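Local coordinates for protein NRD1 (Saccharomyces cerevisiae, PDB 3CLJ) that binds the phosphorylated C-terminal domain of RNA polymerase II as part of the Nrd1-Nab3-Sen1 transcription termination complex, at residues E103-A108 / E118-L123; M122-W127 / N139-K144; I47-S50 / S56-L59. All coordinates share one frame; numbering follows the deposited sequence. Where two conformers were deposited one is given.

Interaction 1: E103-A108 / E118-L123; sequences ELLSDA and EKIRML
Ile-120 does most of the work here, sending one branch to Leu-105 and the other to Ala-108. Its CG2 methyl meets CD2 of Leu-105 at 3.8 Å, the two side chains lying alongside and pointing opposite ways. The longer branch goes the other way. With CG1 anti to the carbonyl carbon (chi1 -62°) and the chain continuing extended, CD1 of Ile-120 is carried out to within 3.9 Å of CB of Ala-108. CD1 of Ile-120 is also 3.9 Å from the carbonyl carbon of Ala-108, so the methyl rests against backbone as well as side chain. The contact is apolar throughout. It is compact rather than extensive: about 125 Å² is buried, and at the nearest backbone approach the CA atoms of Leu-105 and Ile-120 are 8.1 Å apart.

The tight part ends with these three buried residues. On the exposed side lie Glu-103, which makes a salt bridge to Arg-51, and Lys-119, which pairs with Asp-115 on its own helix. The partly exposed Asp-107 is held by salt bridges to Lys-58 as well as Lys-111.

The two segments belong to helix 90-111 and helix 114-130, which follow each other in the chain with a short turn between them, in the all-helical CID fold. Ala-108 also leans on Leu-62 of helix 58-77, and Leu-104 on Ile-65 of the same helix. On another flank Leu-105 packs against Leu-138 of the loop after helix 114-130, while Ser-106 touches Phe-146 of helix 144-149.

Interaction 2: M122-W127 / N139-K144; sequences MLLDIW and NAIRSK
The backbones come closest at Leu-124 and Arg-142, whose CA atoms are 6.7 Å apart, where helix 114-130 meets a type I beta turn running from Ala-140 to Ser-143. CD1 of Leu-124 packs against that turn, 3.7 Å from CA of Arg-142, and also reaches its CB. A looser touch joins CD1 of Leu-124 to CG2 of Ile-141 at 4.4 Å.

Beyond this apolar patch sits a salt bridge. Arg-142 has its CG anti to the backbone N (chi1 -167°) and bends at the next bond, which brings its side chain across that of Asp-125 at about a right angle. NH2 of Arg-142 gives the good bond, 3.0 Å to OD2 of Asp-125, nearly straight, close to the guanidinium plane and on the syn side of the carboxylate. NE of Arg-142 is 2.9 Å from OD1 of Asp-125, but that hydrogen bond is weak, its N-H...O angle being only 120°. The carboxylate and guanidinium planes stand 55° apart.

The turn is braced from within, since Ala-140 O accepts hydrogen bonds from both N and OG of Ser-143, the N-cap residue of helix 144-149. Leu-124 also packs on Leu-138, and Ile-141 leans on Gln-102 and Ile-109 of helix 90-111.

Interaction 3: I47-S50 / S56-L59; sequences IDYS and SHKL
In the all-helical CID fold this contact spans the connection between helix 39-52 and helix 58-77, with Ser-50 and Tyr-49 near the end of the first and Lys-58 in the first part of the second. Lys-58 leaves its backbone heading away from 47-50, then bends at chi2 (-88°) so that NZ returns to donate a 2.8 Å hydrogen bond to O of Ser-50, in the plane of that carbonyl. The positive charge thus lies by the C-terminal part of helix 39-52, which probably suits the helix dipole, and Asp-107 shares it through a salt bridge. Putting a methionine in place of Lys-58 would probably leave Ser-50 O without this donor and Asp-107 with one of its two lysine partners gone. The OG of Ser-50 is turned to Ser-61 instead.

A water makes the second link: Tyr-49 OH donates to it at 2.6 Å, and it donates in turn to O of His-57 at 2.8 Å. The imidazole is steadied in its own plane by Ser-56 OG, 3.0 Å from ND1 of His-57. At another point on the ring's edge, CD2 of His-57 lies 3.8 Å from OH of Tyr-49.

How the interactions relate
Interactions 1 and 2 are neighbours on helix 114-130, sharing Met-122 and Leu-123, with centres about 7 Å apart. Their apolar parts run together: CD1 of Leu-105 is 3.7 Å from CD2 of Leu-124, and CB of Leu-105 meets CG2 of Ile-141 at 3.9 Å. Interaction 3 comes earlier in the chain, its centre about 10 Å from that of interaction 1. Lys-58 links them, its NZ 2.8 Å from OD2 of Asp-107 and its CB packed on CB of Ala-108, and Leu-59 packs on Lys-119. Interactions 2 and 3 do not touch: their centres are about 17 Å apart and their nearest atoms about 5 Å.

Interaction 1: E103-A108 / E118-L123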
loop_
_atom_site.group_PDB
_atom_site.type_symbol
_atom_site.label_atom_id
_atom_site.label_comp_id
_atom_site.label_asym_id
_atom_site.label_seq_id
_atom_site.Cartn_x
_atom_site.Cartn_y
_atom_site.Cartn_z
ATOM N N GLU A 103 -11.233 -1.157 -2.286
ATOM C CA GLU A 103 -11.079 -1.811 -3.605
ATOM C C GLU A 103 -9.835 -2.717 -3.628
ATOM O O GLU A 103 -9.874 -3.905 -4.039
ATOM C CB GLU A 103 -10.961 -0.762 -4.728
ATOM C CG GLU A 103 -10.535 -1.317 -6.088
ATOM C CD GLU A 103 -9.931 -0.263 -7.009
ATOM O OE1 GLU A 103 -10.219 0.964 -6.817
ATOM O OE2 GLU A 103 -9.170 -0.689 -7.922
ATOM N N LEU A 104 -8.719 -2.131 -3.198
ATOM C CA LEU A 104 -7.463 -2.842 -3.275
ATOM C C LEU A 104 -7.447 -4.014 -2.305
ATOM O O LEU A 104 -6.920 -5.054 -2.642
ATOM C CB LEU A 104 -6.265 -1.904 -2.971
ATOM C CG LEU A 104 -6.065 -0.713 -3.897
ATOM C CD1 LEU A 104 -4.735 -0.000 -3.469
ATOM C CD2 LEU A 104 -6.083 -1.071 -5.393
ATOM N N LEU A 105 -7.915 -3.810 -1.080
ATOM C CA LEU A 105 -8.001 -4.927 -0.109
ATOM C C LEU A 105 -8.906 -6.067 -0.532
ATOM O O LEU A 105 -8.517 -7.227 -0.413
ATOM C CB LEU A 105 -8.526 -4.420 1.255
ATOM C CG LEU A 105 -7.471 -3.636 2.055
ATOM C CD1 LEU A 105 -8.177 -2.684 3.116
ATOM C CD2 LEU A 105 -6.420 -4.584 2.696
ATOM N N SER A 106 -10.136 -5.752 -0.983
ATOM C CA SER A 106 -11.070 -6.793 -1.389
ATOM C C SER A 106 -10.465 -7.652 -2.478
ATOM O O SER A 106 -10.560 -8.873 -2.410
ATOM C CB SER A 106 -12.438 -6.211 -1.830
ATOM O OG SER A 106 -12.919 -5.438 -0.723
ATOM N N ASP A 107 -9.863 -7.014 -3.483
ATOM C CA ASP A 107 -9.226 -7.747 -4.561
ATOM C C ASP A 107 -8.002 -8.547 -4.071
ATOM O O ASP A 107 -7.826 -9.684 -4.464
ATOM C CB ASP A 107 -8.793 -6.808 -5.703
ATOM C CG ASP A 107 -8.494 -7.549 -6.974
ATOM O OD1 ASP A 107 -9.284 -8.469 -7.325
ATOM O OD2 ASP A 107 -7.525 -7.179 -7.679
ATOM N N ALA A 108 -7.144 -7.940 -3.258
ATOM C CA ALA A 108 -5.951 -8.653 -2.767
ATOM C C ALA A 108 -6.376 -9.910 -2.007
ATOM O O ALA A 108 -5.787 -10.977 -2.214
ATOM C CB ALA A 108 -5.071 -7.727 -1.881
ATOM N N GLU A 118 -4.110 -14.312 5.580
ATOM C CA GLU A 118 -3.877 -14.143 7.027
ATOM C C GLU A 118 -2.895 -13.047 7.354
ATOM O O GLU A 118 -3.016 -12.378 8.369
ATOM C CB GLU A 118 -3.799 -15.447 7.862
ATOM C CG GLU A 118 -5.203 -16.200 7.976
ATOM C CD GLU A 118 -6.396 -15.427 8.679
ATOM O OE1 GLU A 118 -6.403 -15.411 9.938
ATOM O OE2 GLU A 118 -7.347 -14.903 7.990
ATOM N N LYS A 119 -1.924 -12.861 6.447
ATOM C CA LYS A 119 -0.965 -11.769 6.499
ATOM C C LYS A 119 -1.652 -10.432 6.185
ATOM O O LYS A 119 -1.290 -9.394 6.771
ATOM C CB LYS A 119 0.220 -12.037 5.530
ATOM C CG LYS A 119 1.174 -13.118 6.092
ATOM C CD LYS A 119 2.073 -13.758 5.016
ATOM C CE LYS A 119 3.056 -14.873 5.617
ATOM N NZ LYS A 119 3.509 -15.835 4.521
ATOM N N ILE A 120 -2.609 -10.438 5.261
ATOM C CA ILE A 120 -3.410 -9.206 5.052
ATOM C C ILE A 120 -4.212 -8.836 6.325
ATOM O O ILE A 120 -4.183 -7.699 6.778
ATOM C CB ILE A 120 -4.343 -9.308 3.807
ATOM C CG1 ILE A 120 -3.512 -9.487 2.516
ATOM C CG2 ILE A 120 -5.383 -8.078 3.776
ATOM C CD1 ILE A 120 -4.284 -9.903 1.293
ATOM N N ARG A 121 -4.891 -9.810 6.919
ATOM C CA ARG A 121 -5.575 -9.614 8.211
ATOM C C ARG A 121 -4.676 -8.952 9.273
ATOM O O ARG A 121 -5.097 -7.976 9.897
ATOM C CB ARG A 121 -6.165 -10.954 8.653
ATOM C CG ARG A 121 -7.444 -10.884 9.499
ATOM C CD ARG A 121 -7.207 -10.464 10.958
ATOM N NE ARG A 121 -7.954 -11.270 11.920
ATOM C CZ ARG A 121 -9.112 -11.890 11.694
ATOM N NH1 ARG A 121 -9.722 -11.805 10.531
ATOM N NH2 ARG A 121 -9.663 -12.617 12.645
ATOM N N MET A 122 -3.428 -9.423 9.450
ATOM C CA MET A 122 -2.529 -8.779 10.429
ATOM C C MET A 122 -2.139 -7.393 10.085
ATOM O O MET A 122 -2.055 -6.508 10.939
ATOM C CB MET A 122 -1.217 -9.550 10.667
ATOM C CG MET A 122 -0.283 -8.754 11.680
ATOM S SD MET A 122 -0.889 -8.658 13.415
ATOM C CE MET A 122 -0.859 -6.894 13.686
ATOM N N LEU A 123 -1.913 -7.173 8.808
ATOM C CA LEU A 123 -1.685 -5.855 8.316
ATOM C C LEU A 123 -2.869 -4.913 8.579
ATOM O O LEU A 123 -2.674 -3.734 8.976
ATOM C CB LEU A 123 -1.363 -5.982 6.806
ATOM C CG LEU A 123 -0.596 -4.917 6.075
ATOM C CD1 LEU A 123 0.822 -4.707 6.653
ATOM C CD2 LEU A 123 -0.635 -5.162 4.522
#

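Interaction 2: M122-W127 / N139-K144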
loop_
_atom_site.group_PDB
_atom_site.type_symbol
_atom_site.label_atom_id
_atom_site.label_comp_id
_atom_site.label_asym_id
_atom_site.label_seq_id
_atom_site.Cartn_x
_atom_site.Cartn_y
_atom_site.Cartn_z
ATOM N N MET A 122 -3.428 -9.423 9.450
ATOM C CA MET A 122 -2.529 -8.779 10.429
ATOM C C MET A 122 -2.139 -7.393 10.085
ATOM O O MET A 122 -2.055 -6.508 10.939
ATOM C CB MET A 122 -1.217 -9.550 10.667
ATOM C CG MET A 122 -0.283 -8.754 11.680
ATOM S SD MET A 122 -0.889 -8.658 13.415
ATOM C CE MET A 122 -0.859 -6.894 13.686
ATOM N N LEU A 123 -1.913 -7.173 8.808
ATOM C CA LEU A 123 -1.685 -5.855 8.316
ATOM C C LEU A 123 -2.869 -4.913 8.579
ATOM O O LEU A 123 -2.674 -3.734 8.976
ATOM C CB LEU A 123 -1.363 -5.982 6.806
ATOM C CG LEU A 123 -0.596 -4.917 6.075
ATOM C CD1 LEU A 123 0.822 -4.707 6.653
ATOM C CD2 LEU A 123 -0.635 -5.162 4.522
ATOM N N LEU A 124 -4.109 -5.396 8.337
ATOM C CA LEU A 124 -5.316 -4.645 8.781
ATOM C C LEU A 124 -5.271 -4.280 10.258
ATOM O O LEU A 124 -5.729 -3.190 10.671
ATOM C CB LEU A 124 -6.628 -5.423 8.462
ATOM C CG LEU A 124 -6.878 -5.429 6.936
ATOM C CD1 LEU A 124 -8.017 -6.366 6.511
ATOM C CD2 LEU A 124 -7.139 -3.949 6.447
ATOM N N ASP A 125 -4.736 -5.191 11.076
ATOM C CA ASP A 125 -4.663 -4.942 12.524
ATOM C C ASP A 125 -3.665 -3.847 12.884
ATOM O O ASP A 125 -3.930 -2.982 13.729
ATOM C CB ASP A 125 -4.367 -6.243 13.277
ATOM C CG ASP A 125 -5.578 -7.177 13.306
ATOM O OD1 ASP A 125 -6.698 -6.699 12.991
ATOM O OD2 ASP A 125 -5.424 -8.384 13.647
ATOM N N ILE A 126 -2.520 -3.876 12.218
ATOM C CA ILE A 126 -1.524 -2.795 12.292
ATOM C C ILE A 126 -2.103 -1.470 11.763
ATOM O O ILE A 126 -1.949 -0.438 12.414
ATOM C CB ILE A 126 -0.228 -3.236 11.538
ATOM C CG1 ILE A 126 0.547 -4.276 12.378
ATOM C CG2 ILE A 126 0.660 -2.056 11.110
ATOM C CD1 ILE A 126 1.233 -5.227 11.452
ATOM N N TRP A 127 -2.807 -1.481 10.634
ATOM C CA TRP A 127 -3.448 -0.237 10.154
ATOM C C TRP A 127 -4.425 0.336 11.182
ATOM O O TRP A 127 -4.463 1.546 11.442
ATOM C CB TRP A 127 -4.146 -0.511 8.811
ATOM C CG TRP A 127 -3.120 -0.762 7.720
ATOM C CD1 TRP A 127 -1.727 -0.691 7.871
ATOM C CD2 TRP A 127 -3.345 -1.106 6.346
ATOM N NE1 TRP A 127 -1.108 -0.938 6.691
ATOM C CE2 TRP A 127 -2.057 -1.180 5.721
ATOM C CE3 TRP A 127 -4.490 -1.302 5.561
ATOM C CZ2 TRP A 127 -1.898 -1.437 4.374
ATOM C CZ3 TRP A 127 -4.322 -1.591 4.225
ATOM C CH2 TRP A 127 -3.035 -1.661 3.638
ATOM N N ASN A 139 -13.421 -3.215 9.213
ATOM C CA ASN A 139 -13.623 -4.352 10.072
ATOM C C ASN A 139 -14.412 -5.531 9.417
ATOM O O ASN A 139 -14.262 -6.674 9.847
ATOM C CB ASN A 139 -14.245 -3.880 11.376
ATOM C CG ASN A 139 -14.473 -5.001 12.400
ATOM O OD1 ASN A 139 -15.616 -5.262 12.804
ATOM N ND2 ASN A 139 -13.397 -5.601 12.875
ATOM N N ALA A 140 -15.273 -5.233 8.459
ATOM C CA ALA A 140 -16.017 -6.256 7.704
ATOM C C ALA A 140 -15.066 -6.935 6.677
ATOM O O ALA A 140 -15.016 -8.154 6.628
ATOM C CB ALA A 140 -17.250 -5.664 7.024
ATOM N N ILE A 141 -14.253 -6.138 5.980
ATOM C CA ILE A 141 -13.234 -6.622 5.059
ATOM C C ILE A 141 -12.239 -7.532 5.785
ATOM O O ILE A 141 -11.828 -8.556 5.259
ATOM C CB ILE A 141 -12.523 -5.451 4.351
ATOM C CG1 ILE A 141 -13.484 -4.757 3.407
ATOM C CG2 ILE A 141 -11.253 -5.903 3.608
ATOM C CD1 ILE A 141 -12.970 -3.357 2.954
ATOM N N ARG A 142 -11.915 -7.171 7.024
ATOM C CA ARG A 142 -11.043 -7.949 7.849
ATOM C C ARG A 142 -11.572 -9.367 8.172
ATOM O O ARG A 142 -10.795 -10.280 8.430
ATOM C CB ARG A 142 -10.764 -7.154 9.138
ATOM C CG ARG A 142 -9.634 -7.669 9.998
ATOM C CD ARG A 142 -10.115 -7.801 11.398
ATOM N NE ARG A 142 -9.062 -8.225 12.330
ATOM C CZ ARG A 142 -9.273 -8.702 13.566
ATOM N NH1 ARG A 142 -10.509 -8.836 14.051
ATOM N NH2 ARG A 142 -8.240 -9.053 14.338
ATOM N N SER A 143 -12.880 -9.590 8.181
ATOM C CA SER A 143 -13.369 -10.931 8.602
ATOM C C SER A 143 -13.045 -12.073 7.590
ATOM O O SER A 143 -12.965 -11.839 6.360
ATOM C CB SER A 143 -14.844 -10.889 8.990
ATOM O OG SER A 143 -15.602 -10.509 7.883
ATOM N N LYS A 144 -12.763 -13.258 8.148
ATOM C CA LYS A 144 -12.505 -14.552 7.428
ATOM C C LYS A 144 -13.708 -14.991 6.567
ATOM O O LYS A 144 -13.562 -15.722 5.557
ATOM C CB LYS A 144 -12.215 -15.718 8.414
ATOM C CG LYS A 144 -10.792 -15.816 8.879
ATOM C CD LYS A 144 -10.603 -17.106 9.710
ATOM C CE LYS A 144 -9.142 -17.611 9.589
ATOM N NZ LYS A 144 -8.821 -18.888 10.317
#

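Interaction 3: I47-S50 / S56-L59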
loop_
_atom_site.group_PDB
_atom_site.type_symbol
_atom_site.label_atom_id
_atom_site.label_comp_id
_atom_site.label_asym_id
_atom_site.label_seq_id
_atom_site.Cartn_x
_atom_site.Cartn_y
_atom_site.Cartn_z
ATOM N N ILE A 47 -0.746 2.349 -6.297
ATOM C CA ILE A 47 -2.175 1.945 -6.409
ATOM C C ILE A 47 -2.375 1.006 -7.597
ATOM O O ILE A 47 -2.984 -0.068 -7.480
ATOM C CB ILE A 47 -3.110 3.179 -6.514
ATOM C CG1 ILE A 47 -3.145 3.922 -5.148
ATOM C CG2 ILE A 47 -4.533 2.751 -6.886
ATOM C CD1 ILE A 47 -3.869 5.266 -5.163
ATOM N N ASP A 48 -1.829 1.414 -8.738
ATOM C CA ASP A 48 -1.969 0.676 -9.976
ATOM C C ASP A 48 -1.159 -0.624 -9.948
ATOM O O ASP A 48 -1.561 -1.635 -10.535
ATOM C CB ASP A 48 -1.582 1.590 -11.150
ATOM C CG ASP A 48 -2.643 2.682 -11.419
ATOM O OD1 ASP A 48 -3.798 2.532 -10.964
ATOM O OD2 ASP A 48 -2.376 3.669 -12.165
ATOM N N TYR A 49 -0.008 -0.591 -9.289
ATOM C CA TYR A 49 0.762 -1.799 -9.111
ATOM C C TYR A 49 -0.096 -2.845 -8.339
ATOM O O TYR A 49 -0.165 -4.009 -8.720
ATOM C CB TYR A 49 2.070 -1.510 -8.331
ATOM C CG TYR A 49 2.782 -2.794 -8.079
ATOM C CD1 TYR A 49 3.403 -3.483 -9.146
ATOM C CD2 TYR A 49 2.767 -3.387 -6.805
ATOM C CE1 TYR A 49 4.045 -4.720 -8.920
ATOM C CE2 TYR A 49 3.415 -4.570 -6.562
ATOM C CZ TYR A 49 4.005 -5.269 -7.637
ATOM O OH TYR A 49 4.599 -6.495 -7.414
ATOM N N SER A 50 -0.724 -2.413 -7.262
ATOM C CA SER A 50 -1.694 -3.254 -6.525
ATOM C C SER A 50 -2.820 -3.839 -7.395
ATOM O O SER A 50 -3.221 -5.003 -7.256
ATOM C CB SER A 50 -2.314 -2.447 -5.357
ATOM O OG SER A 50 -2.919 -3.318 -4.407
ATOM N N SER A 56 -0.340 -13.769 -6.480
ATOM C CA SER A 56 0.583 -14.075 -5.379
ATOM C C SER A 56 1.353 -12.778 -4.898
ATOM O O SER A 56 1.828 -12.701 -3.759
ATOM C CB SER A 56 1.527 -15.188 -5.815
ATOM O OG SER A 56 2.503 -14.635 -6.702
ATOM N N HIS A 57 1.405 -11.776 -5.772
ATOM C CA HIS A 57 2.057 -10.511 -5.558
ATOM C C HIS A 57 1.187 -9.431 -4.854
ATOM O O HIS A 57 1.693 -8.367 -4.463
ATOM C CB HIS A 57 2.645 -9.983 -6.899
ATOM C CG HIS A 57 3.882 -10.711 -7.367
ATOM N ND1 HIS A 57 4.056 -12.068 -7.236
ATOM C CD2 HIS A 57 5.010 -10.253 -7.968
ATOM C CE1 HIS A 57 5.219 -12.426 -7.750
ATOM N NE2 HIS A 57 5.822 -11.338 -8.199
ATOM N N LYS A 58 -0.102 -9.690 -4.657
ATOM C CA LYS A 58 -0.973 -8.694 -4.021
ATOM C C LYS A 58 -0.582 -8.340 -2.581
ATOM O O LYS A 58 -0.661 -7.175 -2.202
ATOM C CB LYS A 58 -2.429 -9.156 -4.055
ATOM C CG LYS A 58 -2.981 -9.401 -5.445
ATOM C CD LYS A 58 -3.554 -8.119 -6.037
ATOM C CE LYS A 58 -3.856 -8.330 -7.533
ATOM N NZ LYS A 58 -4.704 -7.206 -8.052
ATOM N N LEU A 59 -0.160 -9.332 -1.798
ATOM C CA LEU A 59 0.335 -9.092 -0.464
ATOM C C LEU A 59 1.487 -8.069 -0.497
ATOM O O LEU A 59 1.414 -7.019 0.177
ATOM C CB LEU A 59 0.798 -10.409 0.157
ATOM C CG LEU A 59 1.410 -10.321 1.582
ATOM C CD1 LEU A 59 0.409 -9.623 2.581
ATOM C CD2 LEU A 59 1.903 -11.676 2.087
HETATM O O HOH W 1 4.257 -7.396 -4.960
#